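Local coordinates for protein acyl-coenzyme A oxidase (PDB 5K3H) that catalyses the FAD-dependent desaturation of acyl-CoAs to (2E)-enoyl-CoAs, forming hydrogen peroxide, in the first step of peroxisomal beta-oxidation, at residues 175-189 and 250-262. Numbering follows the deposited sequence.
Sequences EFVLHTPKITALKWW and NGFLGFNNYRIPR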
loop_
_atom_site.group_PDB
_atom_site.type_symbol
_atom_site.label_atom_id
_atom_site.label_comp_id
_atom_site.label_asym_id
_atom_site.label_seq_id
_atom_site.Cartn_x
_atom_site.Cartn_y
_atom_site.Cartn_z
ATOM N N GLU B 175 1.050 -14.500 -46.467
ATOM C CA GLU B 175 1.581 -14.527 -45.114
ATOM C C GLU B 175 1.412 -13.160 -44.478
ATOM O O GLU B 175 1.357 -12.146 -45.178
ATOM C CB GLU B 175 3.056 -14.902 -45.105
ATOM C CG GLU B 175 3.363 -16.358 -45.318
ATOM C CD GLU B 175 4.839 -16.558 -45.491
ATOM O OE1 GLU B 175 5.437 -15.840 -46.324
ATOM O OE2 GLU B 175 5.420 -17.371 -44.749
ATOM N N PHE B 176 1.326 -13.139 -43.146
ATOM C CA PHE B 176 1.487 -11.906 -42.376
ATOM C C PHE B 176 2.920 -11.787 -41.881
ATOM O O PHE B 176 3.501 -12.775 -41.415
ATOM C CB PHE B 176 0.496 -11.845 -41.211
ATOM C CG PHE B 176 -0.908 -11.580 -41.663
ATOM C CD1 PHE B 176 -1.328 -10.284 -41.922
ATOM C CD2 PHE B 176 -1.773 -12.624 -41.909
ATOM C CE1 PHE B 176 -2.599 -10.021 -42.370
ATOM C CE2 PHE B 176 -3.046 -12.378 -42.361
ATOM C CZ PHE B 176 -3.467 -11.066 -42.587
ATOM N N VAL B 177 3.498 -10.592 -42.028
ATOM C CA VAL B 177 4.850 -10.301 -41.559
ATOM C C VAL B 177 4.685 -9.463 -40.295
ATOM O O VAL B 177 4.233 -8.321 -40.364
ATOM C CB VAL B 177 5.674 -9.543 -42.614
ATOM C CG1 VAL B 177 6.920 -8.962 -42.006
ATOM C CG2 VAL B 177 6.006 -10.405 -43.830
ATOM N N LEU B 178 5.024 -10.021 -39.134
ATOM C CA LEU B 178 4.908 -9.307 -37.867
ATOM C C LEU B 178 6.195 -8.538 -37.631
ATOM O O LEU B 178 7.287 -9.047 -37.915
ATOM C CB LEU B 178 4.654 -10.280 -36.716
ATOM C CG LEU B 178 3.219 -10.700 -36.339
ATOM C CD1 LEU B 178 2.327 -10.894 -37.534
ATOM C CD2 LEU B 178 3.283 -12.014 -35.562
ATOM N N HIS B 179 6.078 -7.298 -37.147
ATOM C CA HIS B 179 7.299 -6.529 -36.955
ATOM C C HIS B 179 7.211 -5.592 -35.761
ATOM O O HIS B 179 6.181 -4.954 -35.521
ATOM C CB HIS B 179 7.641 -5.719 -38.204
ATOM C CG HIS B 179 9.031 -5.177 -38.190
ATOM N ND1 HIS B 179 10.143 -5.985 -38.103
ATOM C CD2 HIS B 179 9.491 -3.904 -38.220
ATOM C CE1 HIS B 179 11.229 -5.235 -38.087
ATOM N NE2 HIS B 179 10.861 -3.969 -38.157
ATOM N N THR B 180 8.315 -5.492 -35.033
ATOM C CA THR B 180 8.427 -4.554 -33.923
ATOM C C THR B 180 9.380 -3.441 -34.345
ATOM O O THR B 180 10.610 -3.622 -34.295
ATOM C CB THR B 180 8.936 -5.270 -32.670
ATOM O OG1 THR B 180 8.049 -6.348 -32.362
ATOM C CG2 THR B 180 9.007 -4.331 -31.479
ATOM N N PRO B 181 8.876 -2.296 -34.815
ATOM C CA PRO B 181 9.784 -1.315 -35.418
ATOM C C PRO B 181 10.688 -0.612 -34.420
ATOM O O PRO B 181 11.833 -0.307 -34.770
ATOM C CB PRO B 181 8.832 -0.339 -36.120
ATOM C CG PRO B 181 7.525 -0.509 -35.486
ATOM C CD PRO B 181 7.457 -1.948 -35.026
ATOM N N LYS B 182 10.278 -0.456 -33.165
ATOM C CA LYS B 182 11.080 0.262 -32.183
ATOM C C LYS B 182 11.024 -0.452 -30.857
ATOM O O LYS B 182 10.204 -1.351 -30.639
ATOM C CB LYS B 182 10.601 1.679 -31.877
ATOM C CG LYS B 182 10.732 2.701 -32.920
ATOM C CD LYS B 182 10.287 4.036 -32.324
ATOM C CE LYS B 182 8.773 4.173 -32.212
ATOM N NZ LYS B 182 8.397 5.517 -31.655
ATOM N N ILE B 183 11.925 -0.020 -29.971
ATOM C CA ILE B 183 11.967 -0.532 -28.604
ATOM C C ILE B 183 10.608 -0.380 -27.933
ATOM O O ILE B 183 10.104 -1.324 -27.314
ATOM C CB ILE B 183 13.081 0.172 -27.804
ATOM C CG1 ILE B 183 13.206 -0.426 -26.406
ATOM C CG2 ILE B 183 12.869 1.684 -27.730
ATOM C CD1 ILE B 183 14.536 -0.115 -25.735
ATOM N N THR B 184 9.969 0.787 -28.093
ATOM C CA THR B 184 8.690 1.056 -27.440
ATOM C C THR B 184 7.557 0.189 -27.977
ATOM O O THR B 184 6.467 0.194 -27.388
ATOM C CB THR B 184 8.289 2.538 -27.587
ATOM O OG1 THR B 184 8.252 2.908 -28.972
ATOM C CG2 THR B 184 9.245 3.454 -26.847
ATOM N N ALA B 185 7.784 -0.524 -29.092
ATOM C CA ALA B 185 6.815 -1.413 -29.719
ATOM C C ALA B 185 6.894 -2.833 -29.194
ATOM O O ALA B 185 6.038 -3.650 -29.543
ATOM C CB ALA B 185 6.993 -1.431 -31.238
ATOM N N LEU B 186 7.916 -3.164 -28.415
ATOM C CA LEU B 186 7.962 -4.466 -27.778
ATOM C C LEU B 186 6.643 -4.735 -27.086
ATOM O O LEU B 186 6.086 -3.840 -26.450
ATOM C CB LEU B 186 9.084 -4.520 -26.744
ATOM C CG LEU B 186 10.541 -4.599 -27.195
ATOM C CD1 LEU B 186 11.466 -4.218 -26.053
ATOM C CD2 LEU B 186 10.896 -5.994 -27.782
ATOM N N LYS B 187 6.109 -5.940 -27.253
ATOM C CA LYS B 187 5.123 -6.394 -26.290
ATOM C C LYS B 187 5.807 -6.440 -24.930
ATOM O O LYS B 187 6.975 -6.823 -24.834
ATOM C CB LYS B 187 4.553 -7.763 -26.678
ATOM C CG LYS B 187 3.801 -7.776 -28.009
ATOM C CD LYS B 187 2.892 -6.574 -28.075
ATOM C CE LYS B 187 1.875 -6.637 -29.205
ATOM N NZ LYS B 187 1.010 -5.423 -29.186
ATOM N N TRP B 188 5.105 -5.978 -23.887
ATOM C CA TRP B 188 5.705 -5.785 -22.561
ATOM C C TRP B 188 4.582 -5.862 -21.547
ATOM O O TRP B 188 3.577 -5.170 -21.725
ATOM C CB TRP B 188 6.440 -4.444 -22.459
ATOM C CG TRP B 188 7.414 -4.338 -21.289
ATOM C CD1 TRP B 188 7.108 -4.114 -19.970
ATOM C CD2 TRP B 188 8.844 -4.448 -21.348
ATOM N NE1 TRP B 188 8.259 -4.095 -19.207
ATOM C CE2 TRP B 188 9.336 -4.293 -20.033
ATOM C CE3 TRP B 188 9.758 -4.658 -22.388
ATOM C CZ2 TRP B 188 10.690 -4.346 -19.735
ATOM C CZ3 TRP B 188 11.111 -4.720 -22.079
ATOM C CH2 TRP B 188 11.560 -4.567 -20.762
ATOM N N TRP B 189 4.710 -6.784 -20.550
ATOM C CA TRP B 189 3.790 -7.122 -19.445
ATOM C C TRP B 189 2.881 -8.351 -19.613
ATOM O O TRP B 189 2.341 -8.797 -18.589
ATOM C CB TRP B 189 2.891 -5.923 -19.058
ATOM C CG TRP B 189 3.610 -4.988 -18.141
ATOM C CD1 TRP B 189 4.103 -3.752 -18.443
ATOM C CD2 TRP B 189 3.974 -5.247 -16.776
ATOM N NE1 TRP B 189 4.739 -3.226 -17.350
ATOM C CE2 TRP B 189 4.675 -4.125 -16.314
ATOM C CE3 TRP B 189 3.764 -6.325 -15.902
ATOM C CZ2 TRP B 189 5.182 -4.046 -15.026
ATOM C CZ3 TRP B 189 4.258 -6.242 -14.611
ATOM C CH2 TRP B 189 4.963 -5.111 -14.185
ATOM N N ASN B 250 6.162 -12.454 -16.429
ATOM C CA ASN B 250 5.744 -11.440 -17.381
ATOM C C ASN B 250 6.872 -11.144 -18.349
ATOM O O ASN B 250 8.027 -11.014 -17.942
ATOM C CB ASN B 250 5.318 -10.183 -16.634
ATOM C CG ASN B 250 4.144 -10.425 -15.726
ATOM O OD1 ASN B 250 4.279 -10.976 -14.646
ATOM N ND2 ASN B 250 2.973 -10.008 -16.172
ATOM N N GLY B 251 6.539 -11.003 -19.636
ATOM C CA GLY B 251 7.550 -11.010 -20.668
ATOM C C GLY B 251 7.510 -9.840 -21.633
ATOM O O GLY B 251 6.510 -9.146 -21.774
ATOM N N PHE B 252 8.629 -9.679 -22.339
ATOM C CA PHE B 252 8.727 -8.851 -23.534
ATOM C C PHE B 252 8.821 -9.726 -24.780
ATOM O O PHE B 252 9.216 -10.894 -24.716
ATOM C CB PHE B 252 9.938 -7.902 -23.485
ATOM C CG PHE B 252 11.277 -8.592 -23.359
ATOM C CD1 PHE B 252 11.937 -9.089 -24.475
ATOM C CD2 PHE B 252 11.906 -8.697 -22.119
ATOM C CE1 PHE B 252 13.189 -9.705 -24.350
ATOM C CE2 PHE B 252 13.155 -9.317 -21.996
ATOM C CZ PHE B 252 13.792 -9.814 -23.109
ATOM N N LEU B 253 8.448 -9.140 -25.923
ATOM C CA LEU B 253 8.390 -9.857 -27.188
ATOM C C LEU B 253 8.573 -8.897 -28.347
ATOM O O LEU B 253 7.802 -7.937 -28.483
ATOM C CB LEU B 253 7.053 -10.588 -27.347
ATOM C CG LEU B 253 6.692 -11.242 -28.685
ATOM C CD1 LEU B 253 7.669 -12.353 -29.062
ATOM C CD2 LEU B 253 5.261 -11.762 -28.641
ATOM N N GLY B 254 9.549 -9.197 -29.203
ATOM C CA GLY B 254 9.763 -8.435 -30.415
ATOM C C GLY B 254 9.873 -9.351 -31.617
ATOM O O GLY B 254 10.318 -10.492 -31.516
ATOM N N PHE B 255 9.428 -8.842 -32.760
ATOM C CA PHE B 255 9.447 -9.565 -34.026
ATOM C C PHE B 255 10.364 -8.839 -35.000
ATOM O O PHE B 255 10.282 -7.606 -35.135
ATOM C CB PHE B 255 8.061 -9.645 -34.647
ATOM C CG PHE B 255 7.019 -10.178 -33.728
ATOM C CD1 PHE B 255 6.885 -11.552 -33.527
ATOM C CD2 PHE B 255 6.159 -9.305 -33.063
ATOM C CE1 PHE B 255 5.918 -12.057 -32.678
ATOM C CE2 PHE B 255 5.182 -9.793 -32.204
ATOM C CZ PHE B 255 5.057 -11.171 -32.010
ATOM N N ASN B 256 11.210 -9.603 -35.693
ATOM C CA ASN B 256 12.031 -9.091 -36.801
ATOM C C ASN B 256 11.489 -9.699 -38.091
ATOM O O ASN B 256 11.930 -10.763 -38.521
ATOM C CB ASN B 256 13.510 -9.433 -36.595
ATOM C CG ASN B 256 14.417 -8.795 -37.641
ATOM O OD1 ASN B 256 14.004 -7.886 -38.378
ATOM N ND2 ASN B 256 15.693 -9.230 -37.668
ATOM N N ASN B 257 10.519 -9.013 -38.695
ATOM C CA ASN B 257 9.860 -9.446 -39.932
ATOM C C ASN B 257 9.497 -10.938 -39.870
ATOM O O ASN B 257 9.931 -11.753 -40.692
ATOM C CB ASN B 257 10.729 -9.109 -41.152
ATOM C CG ASN B 257 10.801 -7.597 -41.418
ATOM O OD1 ASN B 257 9.761 -6.923 -41.560
ATOM N ND2 ASN B 257 12.026 -7.051 -41.472
ATOM N N TYR B 258 8.695 -11.284 -38.851
ATOM C CA TYR B 258 8.359 -12.669 -38.516
ATOM C C TYR B 258 7.102 -13.108 -39.255
ATOM O O TYR B 258 6.031 -12.525 -39.059
ATOM C CB TYR B 258 8.160 -12.788 -37.005
ATOM C CG TYR B 258 7.943 -14.180 -36.455
ATOM C CD1 TYR B 258 8.999 -15.060 -36.279
ATOM C CD2 TYR B 258 6.670 -14.599 -36.092
ATOM C CE1 TYR B 258 8.791 -16.333 -35.754
ATOM C CE2 TYR B 258 6.444 -15.854 -35.574
ATOM C CZ TYR B 258 7.504 -16.720 -35.404
ATOM O OH TYR B 258 7.259 -17.972 -34.882
ATOM N N ARG B 259 7.216 -14.181 -40.045
ATOM C CA ARG B 259 6.183 -14.585 -40.998
ATOM C C ARG B 259 5.309 -15.719 -40.468
ATOM O O ARG B 259 5.821 -16.745 -40.001
ATOM C CB ARG B 259 6.825 -15.006 -42.318
ATOM C CG ARG B 259 7.460 -13.850 -43.055
ATOM C CD ARG B 259 8.060 -14.233 -44.414
ATOM N NE ARG B 259 8.409 -13.009 -45.124
ATOM C CZ ARG B 259 7.689 -12.469 -46.105
ATOM N NH1 ARG B 259 6.583 -13.061 -46.549
ATOM N NH2 ARG B 259 8.093 -11.329 -46.650
ATOM N N ILE B 260 3.991 -15.531 -40.558
ATOM C CA ILE B 260 2.995 -16.537 -40.184
ATOM C C ILE B 260 1.982 -16.658 -41.326
ATOM O O ILE B 260 1.798 -15.696 -42.103
ATOM C CB ILE B 260 2.321 -16.203 -38.836
ATOM C CG1 ILE B 260 1.537 -14.891 -38.904
ATOM C CG2 ILE B 260 3.344 -16.131 -37.712
ATOM C CD1 ILE B 260 0.833 -14.540 -37.606
ATOM N N PRO B 261 1.331 -17.818 -41.489
ATOM C CA PRO B 261 0.359 -17.984 -42.581
ATOM C C PRO B 261 -0.804 -17.007 -42.484
ATOM O O PRO B 261 -1.129 -16.486 -41.418
ATOM C CB PRO B 261 -0.126 -19.430 -42.411
ATOM C CG PRO B 261 0.966 -20.119 -41.639
ATOM C CD PRO B 261 1.619 -19.085 -40.790
ATOM N N ARG B 262 -1.447 -16.776 -43.629
ATOM C CA ARG B 262 -2.638 -15.938 -43.659
ATOM C C ARG B 262 -3.675 -16.394 -42.641
ATOM O O ARG B 262 -4.321 -15.566 -41.982
ATOM C CB ARG B 262 -3.270 -15.945 -45.054
ATOM C CG ARG B 262 -4.392 -14.923 -45.197
ATOM C CD ARG B 262 -5.188 -15.032 -46.464
ATOM N NE ARG B 262 -6.280 -16.001 -46.387
ATOM C CZ ARG B 262 -6.215 -17.250 -46.836
ATOM N NH1 ARG B 262 -5.100 -17.691 -47.413
ATOM N NH2 ARG B 262 -7.271 -18.048 -46.728
HETATM O O HOH W 1 12.743 -6.312 -34.643
#
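Strand 175-179 runs antiparallel to strand 258-261, with Phe176–Ile260 and Leu178–Tyr258 as hydrogen-bonded pairs, and beyond the intervening loop Lys187 pairs likewise with Leu253; each segment contributes a strand to two sheets of the beta domain characteristic of acyl-CoA oxidases. A G1 beta bulge, in which Asn257 and Tyr258 both face Leu178, ends the first ladder. There His179 swings CG opposite its backbone N (chi1 -166°), carrying ND1 to Asn257 N, which donates in the ring plane (3.1 Å); the imidazole and the side-chain amide of Asn257 lie nearly parallel (8°). Next to the bulge, Thr180 OG1 accepts from Phe255 N (2.9 Å), while Thr180 N returns a bond to Phe255 O. Leu178 lies alongside Phe255 on the buried side, its CD2 over one ring face in a CH-pi contact 4.1 Å from the centroid, and its CD1 meets Ile260 CD1. On the other side, the extended Arg259 chain lays its guanidinium over Val177, with CG2 3.5 Å from CZ. Arg259 NH1 forms salt bridges with Asp170 and, from above the carboxylate plane, with Glu175 OE1 (3.0 Å), which also bonds Thr173 OG1. A lysine in place of Glu175 would probably set a second positive charge beside Arg259, leaving it Asp170 alone of these two carboxylates. Near the FAD-binding residues Thr152 and Gly191, Asn250 OD1 accepts from Lys242 while its ND2 donates to Trp189 O (2.8 Å).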